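Side-chain contacts in NO-binding heme-dependent sensor protein (Shewanella oneidensis, PDB 4U9B), which binds heme and, as an H-NOX gas sensor, probably signals the presence of nitric oxide, which is bound here: residues N23-K28 and A55-M60; N7-M12 and F48-D53. All coordinates share one frame; numbering follows the deposited sequence.

Contact 1 (N23-K28 and A55-M60)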
loop_
_atom_site.group_PDB
_atom_site.type_symbol
_atom_site.label_atom_id
_atom_site.label_comp_id
_atom_site.label_asym_id
_atom_site.label_seq_id
_atom_site.Cartn_x
_atom_site.Cartn_y
_atom_site.Cartn_z
ATOM N N ASN A 23 11.013 -17.563 -5.091
ATOM C CA ASN A 23 12.225 -17.579 -5.889
ATOM C C ASN A 23 11.909 -17.778 -7.370
ATOM O O ASN A 23 12.576 -17.195 -8.225
ATOM C CB ASN A 23 13.186 -18.659 -5.384
ATOM C CG ASN A 23 13.927 -18.240 -4.133
ATOM O OD1 ASN A 23 14.213 -17.060 -3.928
ATOM N ND2 ASN A 23 14.257 -19.211 -3.291
ATOM N N GLU A 24 10.882 -18.566 -7.676
ATOM C CA GLU A 24 10.452 -18.724 -9.065
ATOM C C GLU A 24 10.026 -17.375 -9.629
ATOM O O GLU A 24 10.413 -17.003 -10.736
ATOM C CB GLU A 24 9.297 -19.722 -9.194
ATOM C CG GLU A 24 8.861 -19.944 -10.647
ATOM C CD GLU A 24 7.550 -20.694 -10.771
ATOM O OE1 GLU A 24 6.972 -21.078 -9.733
ATOM O OE2 GLU A 24 7.093 -20.892 -11.918
ATOM N N LEU A 25 9.221 -16.647 -8.859
ATOM C CA LEU A 25 8.755 -15.329 -9.266
ATOM C C LEU A 25 9.918 -14.374 -9.520
ATOM O O LEU A 25 9.874 -13.573 -10.451
ATOM C CB LEU A 25 7.819 -14.748 -8.202
ATOM C CG LEU A 25 6.455 -15.438 -8.091
ATOM C CD1 LEU A 25 5.780 -15.099 -6.772
ATOM C CD2 LEU A 25 5.563 -15.050 -9.262
ATOM N N LEU A 26 10.959 -14.456 -8.698
ATOM C CA LEU A 26 12.128 -13.604 -8.890
ATOM C C LEU A 26 12.920 -14.012 -10.132
ATOM O O LEU A 26 13.419 -13.151 -10.856
ATOM C CB LEU A 26 13.032 -13.633 -7.653
ATOM C CG LEU A 26 12.516 -12.933 -6.390
ATOM C CD1 LEU A 26 13.666 -12.675 -5.420
ATOM C CD2 LEU A 26 11.798 -11.630 -6.706
ATOM N N GLU A 27 13.028 -15.314 -10.383
ATOM C CA GLU A 27 13.694 -15.798 -11.593
ATOM C C GLU A 27 12.989 -15.275 -12.837
ATOM O O GLU A 27 13.630 -14.849 -13.797
ATOM C CB GLU A 27 13.725 -17.328 -11.631
ATOM C CG GLU A 27 14.691 -17.974 -10.653
ATOM C CD GLU A 27 14.649 -19.490 -10.713
ATOM O OE1 GLU A 27 14.223 -20.038 -11.752
ATOM O OE2 GLU A 27 15.039 -20.138 -9.718
ATOM N N LYS A 28 11.661 -15.301 -12.804
ATOM C CA LYS A 28 10.862 -14.906 -13.954
ATOM C C LYS A 28 10.856 -13.402 -14.192
ATOM O O LYS A 28 10.869 -12.956 -15.336
ATOM C CB LYS A 28 9.417 -15.378 -13.785
ATOM C CG LYS A 28 9.213 -16.874 -13.914
ATOM C CD LYS A 28 7.735 -17.240 -13.855
ATOM C CE LYS A 28 6.975 -16.762 -15.089
ATOM N NZ LYS A 28 5.509 -17.028 -14.994
ATOM N N ALA A 55 -1.717 -13.003 -9.568
ATOM C CA ALA A 55 -3.126 -12.791 -9.877
ATOM C C ALA A 55 -3.596 -13.730 -10.984
ATOM O O ALA A 55 -4.666 -14.329 -10.878
ATOM C CB ALA A 55 -3.374 -11.348 -10.271
ATOM N N GLN A 56 -2.798 -13.868 -12.040
ATOM C CA GLN A 56 -3.186 -14.718 -13.160
ATOM C C GLN A 56 -3.197 -16.187 -12.750
ATOM O O GLN A 56 -4.004 -16.970 -13.253
ATOM C CB GLN A 56 -2.253 -14.511 -14.358
ATOM C CG GLN A 56 -2.621 -15.390 -15.553
ATOM C CD GLN A 56 -2.024 -14.918 -16.867
ATOM O OE1 GLN A 56 -1.695 -13.744 -17.034
ATOM N NE2 GLN A 56 -1.890 -15.840 -17.815
ATOM N N ARG A 57 -2.306 -16.560 -11.836
ATOM C CA ARG A 57 -2.262 -17.930 -11.331
ATOM C C ARG A 57 -3.543 -18.262 -10.578
ATOM O O ARG A 57 -4.065 -19.374 -10.673
ATOM C CB ARG A 57 -1.053 -18.136 -10.417
ATOM C CG ARG A 57 0.268 -18.246 -11.159
ATOM C CD ARG A 57 1.442 -18.400 -10.205
ATOM N NE ARG A 57 2.715 -18.175 -10.887
ATOM C CZ ARG A 57 3.875 -18.721 -10.531
ATOM N NH1 ARG A 57 3.943 -19.547 -9.494
ATOM N NH2 ARG A 57 4.972 -18.445 -11.222
ATOM N N LEU A 58 -4.037 -17.284 -9.827
ATOM C CA LEU A 58 -5.260 -17.444 -9.050
ATOM C C LEU A 58 -6.498 -17.081 -9.869
ATOM O O LEU A 58 -7.624 -17.210 -9.392
ATOM C CB LEU A 58 -5.190 -16.582 -7.788
ATOM C CG LEU A 58 -4.023 -16.919 -6.855
ATOM C CD1 LEU A 58 -3.818 -15.830 -5.817
ATOM C CD2 LEU A 58 -4.256 -18.258 -6.181
ATOM N N ASN A 59 -6.279 -16.627 -11.102
ATOM C CA ASN A 59 -7.367 -16.248 -12.000
ATOM C C ASN A 59 -8.228 -15.135 -11.405
ATOM O O ASN A 59 -9.444 -15.100 -11.606
ATOM C CB ASN A 59 -8.234 -17.467 -12.330
ATOM C CG ASN A 59 -8.928 -17.349 -13.679
ATOM O OD1 ASN A 59 -8.425 -16.705 -14.602
ATOM N ND2 ASN A 59 -10.089 -17.978 -13.798
ATOM N N MET A 60 -7.578 -14.234 -10.670
ATOM C CA MET A 60 -8.247 -13.097 -10.040
ATOM C C MET A 60 -7.919 -11.787 -10.737
ATOM O O MET A 60 -6.897 -11.684 -11.420
ATOM C CB MET A 60 -7.831 -12.959 -8.580
ATOM C CG MET A 60 -8.237 -14.084 -7.668
ATOM S SD MET A 60 -7.422 -13.899 -6.071
ATOM C CE MET A 60 -7.896 -12.230 -5.608
#
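Charge pairing between Glu24 and Arg57 spans the gap between helix 19-29 and helix 44-58, whose nearest CA atoms here, those of Leu25 and Arg57, lie 11.5 Å apart. The two side chains approach from opposite directions. Glu24 sends CG anti to its own N (chi1 -178°) and continues extended; Arg57 is stretched from CG to NE, and this length brings its guanidinium to the neighbouring helix. The salt bridge runs from Glu24 OE2 to Arg57 NH2 at 3.3 Å, and a weak hydrogen bond from Arg57 NH1 reaches Glu24 OE1 at 3.4 Å. Because the carboxylate and guanidinium planes are turned 52° apart, this is not a flat two-pronged pairing.

Both helices belong to the helical part of the H-NOX fold. Helix 44-58 is closed by a Schellman motif, with Asn59 at positive phi as C-prime and Met60 N bonded to Ala55 O at 2.9 Å.

Van der Waals packing adds to the charges: the Leu25 CD2 methyl lies over one face of the guanidinium, off-centre toward the rim and 4.0 Å from Arg57 NH2. At the edge of the same group sits Lys28 CD. Lys28 NZ lies 4.1 Å from Arg57 NH2, both cations being drawn to the Asp53 carboxylate, with which Lys28 NZ and Arg57 NE form salt bridges.

Contact 2 (N7-M12 and F48-D53)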
loop_
_atom_site.group_PDB
_atom_site.type_symbol
_atom_site.label_atom_id
_atom_site.label_comp_id
_atom_site.label_asym_id
_atom_site.label_seq_id
_atom_site.Cartn_x
_atom_site.Cartn_y
_atom_site.Cartn_z
ATOM N N ASN A 7 10.061 -6.565 0.380
ATOM C CA ASN A 7 10.286 -7.411 1.547
ATOM C C ASN A 7 8.969 -7.864 2.164
ATOM O O ASN A 7 8.827 -9.024 2.549
ATOM C CB ASN A 7 11.126 -6.684 2.602
ATOM C CG ASN A 7 12.555 -6.442 2.153
ATOM O OD1 ASN A 7 13.082 -7.145 1.281
ATOM N ND2 ASN A 7 13.195 -5.447 2.753
ATOM N N VAL A 8 8.006 -6.953 2.264
ATOM C CA VAL A 8 6.710 -7.309 2.825
ATOM C C VAL A 8 5.971 -8.224 1.851
ATOM O O VAL A 8 5.270 -9.143 2.270
ATOM C CB VAL A 8 5.859 -6.061 3.145
ATOM C CG1 VAL A 8 4.510 -6.468 3.708
ATOM C CG2 VAL A 8 6.584 -5.168 4.142
ATOM N N LEU A 9 6.137 -7.983 0.552
ATOM C CA LEU A 9 5.539 -8.853 -0.454
ATOM C C LEU A 9 6.108 -10.259 -0.311
ATOM O O LEU A 9 5.373 -11.241 -0.407
ATOM C CB LEU A 9 5.780 -8.318 -1.870
ATOM C CG LEU A 9 5.164 -9.137 -3.013
ATOM C CD1 LEU A 9 3.647 -9.139 -2.927
ATOM C CD2 LEU A 9 5.610 -8.612 -4.368
ATOM N N GLU A 10 7.413 -10.355 -0.064
ATOM C CA GLU A 10 8.046 -11.655 0.141
ATOM C C GLU A 10 7.404 -12.370 1.325
ATOM O O GLU A 10 7.068 -13.551 1.232
ATOM C CB GLU A 10 9.555 -11.517 0.373
ATOM C CG GLU A 10 10.269 -12.872 0.510
ATOM C CD GLU A 10 11.743 -12.745 0.827
ATOM O OE1 GLU A 10 12.321 -13.725 1.347
ATOM O OE2 GLU A 10 12.329 -11.676 0.553
ATOM N N ASP A 11 7.237 -11.653 2.435
ATOM C CA ASP A 11 6.608 -12.227 3.620
ATOM C C ASP A 11 5.242 -12.809 3.278
ATOM O O ASP A 11 4.878 -13.881 3.754
ATOM C CB ASP A 11 6.464 -11.175 4.728
ATOM C CG ASP A 11 7.797 -10.766 5.327
ATOM O OD1 ASP A 11 8.790 -11.500 5.136
ATOM O OD2 ASP A 11 7.851 -9.714 5.998
ATOM N N MET A 12 4.495 -12.105 2.438
ATOM C CA MET A 12 3.151 -12.534 2.076
ATOM C C MET A 12 3.187 -13.760 1.165
ATOM O O MET A 12 2.518 -14.759 1.433
ATOM C CB MET A 12 2.398 -11.387 1.400
ATOM C CG MET A 12 0.914 -11.648 1.227
ATOM S SD MET A 12 0.026 -10.238 0.544
ATOM C CE MET A 12 -1.668 -10.757 0.818
ATOM N N PHE A 48 5.029 -5.116 -9.997
ATOM C CA PHE A 48 3.811 -5.345 -10.769
ATOM C C PHE A 48 3.852 -6.684 -11.507
ATOM O O PHE A 48 2.849 -7.397 -11.556
ATOM C CB PHE A 48 3.584 -4.206 -11.767
ATOM C CG PHE A 48 3.037 -2.947 -11.149
ATOM C CD1 PHE A 48 1.810 -2.952 -10.505
ATOM C CD2 PHE A 48 3.736 -1.755 -11.239
ATOM C CE1 PHE A 48 1.297 -1.793 -9.946
ATOM C CE2 PHE A 48 3.229 -0.592 -10.678
ATOM C CZ PHE A 48 2.008 -0.614 -10.033
ATOM N N SER A 49 5.007 -7.029 -12.071
ATOM C CA SER A 49 5.146 -8.290 -12.792
ATOM C C SER A 49 4.913 -9.469 -11.860
ATOM O O SER A 49 4.230 -10.428 -12.217
ATOM C CB SER A 49 6.527 -8.401 -13.439
ATOM O OG SER A 49 6.622 -7.549 -14.560
ATOM N N ILE A 50 5.484 -9.392 -10.663
ATOM C CA ILE A 50 5.304 -10.442 -9.672
ATOM C C ILE A 50 3.834 -10.573 -9.296
ATOM O O ILE A 50 3.283 -11.674 -9.306
ATOM C CB ILE A 50 6.142 -10.177 -8.406
ATOM C CG1 ILE A 50 7.632 -10.338 -8.723
ATOM C CG2 ILE A 50 5.751 -11.138 -7.281
ATOM C CD1 ILE A 50 8.549 -9.779 -7.662
ATOM N N VAL A 51 3.200 -9.452 -8.961
ATOM C CA VAL A 51 1.811 -9.476 -8.523
ATOM C C VAL A 51 0.884 -9.869 -9.677
ATOM O O VAL A 51 -0.130 -10.527 -9.455
ATOM C CB VAL A 51 1.383 -8.116 -7.928
ATOM C CG1 VAL A 51 -0.054 -8.160 -7.441
ATOM C CG2 VAL A 51 2.279 -7.752 -6.754
ATOM N N GLN A 52 1.236 -9.480 -10.900
ATOM C CA GLN A 52 0.468 -9.873 -12.084
ATOM C C GLN A 52 0.476 -11.384 -12.260
ATOM O O GLN A 52 -0.547 -11.986 -12.604
ATOM C CB GLN A 52 1.016 -9.200 -13.345
ATOM C CG GLN A 52 0.152 -9.431 -14.596
ATOM C CD GLN A 52 -0.643 -8.208 -15.030
ATOM O OE1 GLN A 52 -0.664 -7.181 -14.350
ATOM N NE2 GLN A 52 -1.305 -8.319 -16.177
ATOM N N ASP A 53 1.637 -11.986 -12.028
ATOM C CA ASP A 53 1.803 -13.429 -12.136
ATOM C C ASP A 53 0.926 -14.141 -11.108
ATOM O O ASP A 53 0.179 -15.059 -11.443
ATOM C CB ASP A 53 3.274 -13.799 -11.940
ATOM C CG ASP A 53 3.600 -15.194 -12.420
ATOM O OD1 ASP A 53 2.700 -16.058 -12.434
ATOM O OD2 ASP A 53 4.771 -15.420 -12.786
#
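In the helical part of the H-NOX fold, helix 3-17 packs against helix 44-58 through a small, wholly apolar contact in which Leu9 reaches Ile50 and Val51. Their side chains are buried, and no hydrogen bond crosses between residues 7-12 and 48-53. The backbones are closest at Leu9 and Val51, whose CA atoms are 8.9 Å apart, a separation bridged by side chains alone.

Leu9 carries the whole of its side of the contact. Its CB is directed at the opposing helix, and with CG anti to the backbone N (chi1 -179°) the branched end is carried onward into the interface. A single methyl, CD2, then does the touching. On the other helix the two partners are consecutive residues: Ile50 also points its CB toward Leu9, and the two side chains run by one another, pointing opposite ways, whereas Val51 meets Leu9 at a slant.

The surroundings extend this apolar packing. Val51 also touches Ile62 and Val65 of helix 62-80, and Val8, the neighbour of Leu9, packs on Phe72 of that same helix. The side chain of Val51 is about 11 Å from the heme; the contact itself joins helix 3-17 to helix 44-58.

Both partners present a gamma methyl to the same leucine methyl: Ile50 CG2 lies 3.9 Å from Leu9 CD2, and Val51 CG2 lies 4.2 Å from it.

In the fold
Helix 44-58 takes part in both contacts, receiving helix 19-29 in contact 1 and the preceding helix 3-17 in contact 2. Chemistry follows depth: contact 1, whose centre lies about 19 Å from that of the chain, is partly buried and dominated by charge, whereas contact 2, with its centre about 12 Å from the chain's, is buried and purely apolar. Their centres are only about 8 Å apart, and the two meet directly. Asp53, in the 48-53 segment, is the shared salt-bridge partner of Lys28 and Arg57 of contact 1. Leu25 CD1 of contact 1 packs 4.0 Å from Ile50 CG2, the same isoleucine methyl that meets Leu9 in contact 2.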